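Local coordinates for DnaD domain protein (Enterococcus faecalis, PDB 2I5U), which is of unknown function but, as a member of the DnaB/DnaD family, probably takes part in initiating DNA replication, this chain being its helical DnaD domain, at residues Ile28-Phe31 / Glu32-Gly35; Ser37-Glu40 / Ala41-Leu44. One frame throughout, in Å; residues are numbered along the deposited sequence.

Contact 1 (Ile28-Phe31 / Glu32-Gly35)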
loop_
_atom_site.group_PDB
_atom_site.type_symbol
_atom_site.label_atom_id
_atom_site.label_comp_id
_atom_site.label_asym_id
_atom_site.label_seq_id
_atom_site.Cartn_x
_atom_site.Cartn_y
_atom_site.Cartn_z
ATOM N N ILE A 28 6.397 -2.847 -2.246
ATOM C CA ILE A 28 7.314 -3.149 -1.149
ATOM C C ILE A 28 8.753 -3.186 -1.681
ATOM O O ILE A 28 9.668 -2.589 -1.075
ATOM C CB ILE A 28 6.944 -4.477 -0.432
ATOM C CG1 ILE A 28 5.641 -4.306 0.351
ATOM C CG2 ILE A 28 8.075 -4.923 0.504
ATOM C CD1 ILE A 28 5.056 -5.609 0.837
ATOM N N SER A 29 8.949 -3.856 -2.816
ATOM C CA SER A 29 10.266 -3.920 -3.459
ATOM C C SER A 29 10.783 -2.532 -3.829
ATOM O O SER A 29 11.990 -2.236 -3.662
ATOM C CB SER A 29 10.202 -4.800 -4.700
ATOM O OG SER A 29 10.081 -6.166 -4.335
ATOM N N ASP A 30 9.895 -1.676 -4.329
ATOM C CA ASP A 30 10.293 -0.349 -4.775
ATOM C C ASP A 30 10.701 0.547 -3.608
ATOM O O ASP A 30 11.676 1.297 -3.708
ATOM C CB ASP A 30 9.216 0.302 -5.651
ATOM C CG ASP A 30 9.247 -0.199 -7.094
ATOM O OD1 ASP A 30 10.210 -0.902 -7.491
ATOM O OD2 ASP A 30 8.311 0.123 -7.839
ATOM N N PHE A 31 10.008 0.429 -2.481
ATOM C CA PHE A 31 10.409 1.179 -1.291
ATOM C C PHE A 31 11.715 0.647 -0.750
ATOM O O PHE A 31 12.547 1.431 -0.280
ATOM C CB PHE A 31 9.313 1.204 -0.223
ATOM C CG PHE A 31 8.256 2.242 -0.486
ATOM C CD1 PHE A 31 8.546 3.596 -0.353
ATOM C CD2 PHE A 31 6.999 1.881 -0.933
ATOM C CE1 PHE A 31 7.570 4.558 -0.628
ATOM C CE2 PHE A 31 6.038 2.851 -1.204
ATOM C CZ PHE A 31 6.330 4.174 -1.060
ATOM N N GLU A 32 11.935 -0.666 -0.855
ATOM C CA GLU A 32 13.236 -1.245 -0.451
ATOM C C GLU A 32 14.387 -0.716 -1.296
ATOM O O GLU A 32 15.503 -0.515 -0.785
ATOM C CB GLU A 32 13.203 -2.775 -0.502
ATOM C CG GLU A 32 12.413 -3.399 0.651
ATOM C CD GLU A 32 12.090 -4.876 0.446
ATOM O OE1 GLU A 32 12.206 -5.386 -0.695
ATOM O OE2 GLU A 32 11.695 -5.525 1.433
ATOM N N LYS A 33 14.134 -0.466 -2.578
ATOM C CA LYS A 33 15.166 0.046 -3.486
ATOM C C LYS A 33 15.656 1.445 -3.110
ATOM O O LYS A 33 16.708 1.864 -3.575
ATOM C CB LYS A 33 14.667 0.068 -4.928
ATOM C CG LYS A 33 14.567 -1.303 -5.579
ATOM C CD LYS A 33 14.176 -1.208 -7.042
ATOM C CE LYS A 33 13.914 -2.598 -7.629
ATOM N NZ LYS A 33 13.703 -2.567 -9.104
ATOM N N ILE A 34 14.893 2.179 -2.310
ATOM C CA ILE A 34 15.375 3.483 -1.819
ATOM C C ILE A 34 15.609 3.494 -0.314
ATOM O O ILE A 34 15.741 4.552 0.291
ATOM C CB ILE A 34 14.478 4.661 -2.271
ATOM C CG1 ILE A 34 13.007 4.446 -1.910
ATOM C CG2 ILE A 34 14.611 4.843 -3.764
ATOM C CD1 ILE A 34 12.610 4.793 -0.460
ATOM N N GLY A 35 15.717 2.305 0.275
ATOM C CA GLY A 35 16.271 2.165 1.623
ATOM C C GLY A 35 15.283 1.903 2.742
ATOM O O GLY A 35 15.654 1.915 3.904
#

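Contact 2 (Ser37-Glu40 / Ala41-Leu44)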
loop_
_atom_site.group_PDB
_atom_site.type_symbol
_atom_site.label_atom_id
_atom_site.label_comp_id
_atom_site.label_asym_id
_atom_site.label_seq_id
_atom_site.Cartn_x
_atom_site.Cartn_y
_atom_site.Cartn_z
ATOM N N SER A 37 13.021 -0.632 4.998
ATOM C CA SER A 37 12.948 -2.048 5.348
ATOM C C SER A 37 11.639 -2.624 4.813
ATOM O O SER A 37 10.705 -1.880 4.513
ATOM C CB SER A 37 13.031 -2.250 6.869
ATOM O OG SER A 37 11.889 -1.725 7.534
ATOM N N GLN A 38 11.576 -3.946 4.701
ATOM C CA GLN A 38 10.340 -4.623 4.312
ATOM C C GLN A 38 9.216 -4.193 5.240
ATOM O O GLN A 38 8.121 -3.878 4.789
ATOM C CB GLN A 38 10.519 -6.147 4.357
ATOM C CG GLN A 38 9.311 -6.939 3.860
ATOM C CD GLN A 38 9.536 -8.446 3.900
ATOM O OE1 GLN A 38 10.493 -8.965 3.313
ATOM N NE2 GLN A 38 8.654 -9.156 4.598
ATOM N N LYS A 39 9.502 -4.155 6.538
ATOM C CA LYS A 39 8.504 -3.802 7.549
ATOM C C LYS A 39 8.004 -2.366 7.393
ATOM O O LYS A 39 6.803 -2.102 7.485
ATOM C CB LYS A 39 9.093 -3.980 8.944
ATOM C CG LYS A 39 8.048 -4.033 10.038
ATOM C CD LYS A 39 7.449 -5.441 10.167
ATOM C CE LYS A 39 5.957 -5.397 10.456
ATOM N NZ LYS A 39 5.631 -4.534 11.628
ATOM N N GLU A 40 8.923 -1.439 7.148
ATOM C CA GLU A 40 8.569 -0.029 6.956
ATOM C C GLU A 40 7.728 0.151 5.693
ATOM O O GLU A 40 6.783 0.942 5.678
ATOM C CB GLU A 40 9.832 0.836 6.838
ATOM C CG GLU A 40 10.540 1.108 8.149
ATOM C CD GLU A 40 11.949 1.668 7.963
ATOM O OE1 GLU A 40 12.614 1.346 6.955
ATOM O OE2 GLU A 40 12.403 2.413 8.858
ATOM N N ALA A 41 8.093 -0.575 4.640
ATOM C CA ALA A 41 7.367 -0.502 3.377
ATOM C C ALA A 41 5.938 -1.016 3.580
ATOM O O ALA A 41 4.973 -0.407 3.104
ATOM C CB ALA A 41 8.112 -1.299 2.280
ATOM N N GLU A 42 5.793 -2.126 4.288
ATOM C CA GLU A 42 4.470 -2.665 4.614
ATOM C C GLU A 42 3.637 -1.665 5.399
ATOM O O GLU A 42 2.439 -1.492 5.128
ATOM C CB GLU A 42 4.623 -3.982 5.380
ATOM C CG GLU A 42 3.344 -4.785 5.574
ATOM C CD GLU A 42 3.567 -6.037 6.421
ATOM O OE1 GLU A 42 3.985 -5.906 7.593
ATOM O OE2 GLU A 42 3.346 -7.155 5.897
ATOM N N GLN A 43 4.265 -1.006 6.369
ATOM C CA GLN A 43 3.602 0.017 7.173
ATOM C C GLN A 43 3.109 1.187 6.322
ATOM O O GLN A 43 2.033 1.720 6.565
ATOM C CB GLN A 43 4.543 0.535 8.271
ATOM C CG GLN A 43 4.811 -0.481 9.379
ATOM C CD GLN A 43 5.744 0.035 10.472
ATOM O OE1 GLN A 43 6.562 0.941 10.251
ATOM N NE2 GLN A 43 5.649 -0.571 11.650
ATOM N N LEU A 44 3.888 1.575 5.316
ATOM C CA LEU A 44 3.482 2.652 4.408
ATOM C C LEU A 44 2.221 2.260 3.639
ATOM O O LEU A 44 1.291 3.043 3.502
ATOM C CB LEU A 44 4.586 2.995 3.412
ATOM C CG LEU A 44 5.786 3.764 3.986
ATOM C CD1 LEU A 44 6.926 3.841 2.960
ATOM C CD2 LEU A 44 5.377 5.149 4.437
HETATM O O HOH W 1 6.861 2.821 7.618
#

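Contact 1 (Ile28-Phe31 / Glu32-Gly35)
Lys-33 N is held by two carbonyls at the end of helix 18-32: it donates to Ser-29 O at 3.0 Å, a regular helical bond, and more weakly to Asp-30 O at 3.2 Å, where the N-H is bent to 122°. One residue earlier, Glu-32 N bonds to Ile-28 O in the helical pattern. Beyond these the spiral tightens. Ile-34 N bonds to Phe-31 O from above the carbonyl plane, 65° out of it, and Gly-35 N closes the type I turn on Glu-32 O. Gly-35, with positive phi, is the C-prime residue of a Schellman motif, completed between Ala-36 N and Phe-31 O. The side chain of Ile-34 folds back over this turn: chi1 at 54° tucks CG1 in between the main-chain N and C, which brings Ile-34 CD1 to 3.4 Å from Phe-31 O and obliquely to the Phe-31 ring. Glu-32 runs alongside Ile-28, its OE2 lying 3.8 Å from the methyl CG2 of Ile-28. Lys-33 likewise extends beside Asp-30, yet Lys-33 NZ remains 4.2 Å from Asp-30 OD1, too far for a salt bridge. The buried Phe-31 packs on Ala-41 and Leu-44 of helix 38-55 and on Leu-67 of helix 60-73, and its ring meets that of Trp-27. The chain thus leaves the helix through a Schellman motif, while the charges of Asp-30 and Lys-33 probably attract only loosely.

Contact 2 (Ser37-Glu40 / Ala41-Leu44)
Lys-39 crosses over both Glu-42 and Gln-43, one turn further along helix 38-55. Its CG stands anti to the backbone N (chi1 -163°), and the chain then bends at each later torsion, so that it leans toward the next turn. The methylene CE of Lys-39 comes to 3.5 Å from Glu-42 OE1, whereas Lys-39 NZ remains 4.6 Å from that oxygen and forms no salt bridge with it. Gln-43 leans back toward the preceding turn, its CG resting 3.2 Å from Lys-39 O. In the conformer described, a water donates to Glu-40 O at 2.7 Å and, over a longer bond, to Gln-43 OE1; Gln-43 has a second conformer, so this bridge may be only partly populated. Glu-40 O also accepts from Leu-44 N, a helical partner. Glu-40 and Ser-37 bond to each other in the reciprocal pattern of a capping box: Glu-40 N donates to Ser-37 OG at 3.0 Å, and Ser-37 N donates almost straight (179°) to the anti side of Glu-40 OE1 at 2.8 Å. The first turn is thus closed by side chains where helical carbonyl partners are lacking, and Ala-41 N to Ser-37 O begins the regular series. Ala-41 and Leu-44 are buried against helix 18-32, Ala-41 meeting Ile-28 and both of them Phe-31, while Glu-42 touches Ala-3 and Ile-4 of helix 2-9.

From the N terminus the chain passes through helix 2-9 into helix 18-32, whose last turn and the loop after it form contact 1. Ala-36 bridges to Ser-37, where contact 2 opens helix 38-55. Each contact is local and closes no long loop; the two lie in series, neither nested nor crossed, with centres about 9 Å apart. Together they shape the corner between the helices, one terminating helix 18-32 and the other starting helix 38-55. Across that corner they touch directly: Phe-31 CB lies 3.7 Å from Ala-41 CB, and Glu-32 OE2 packs against Gln-38 CB. Outer partners extend the packing to helices 2-9 and 60-73.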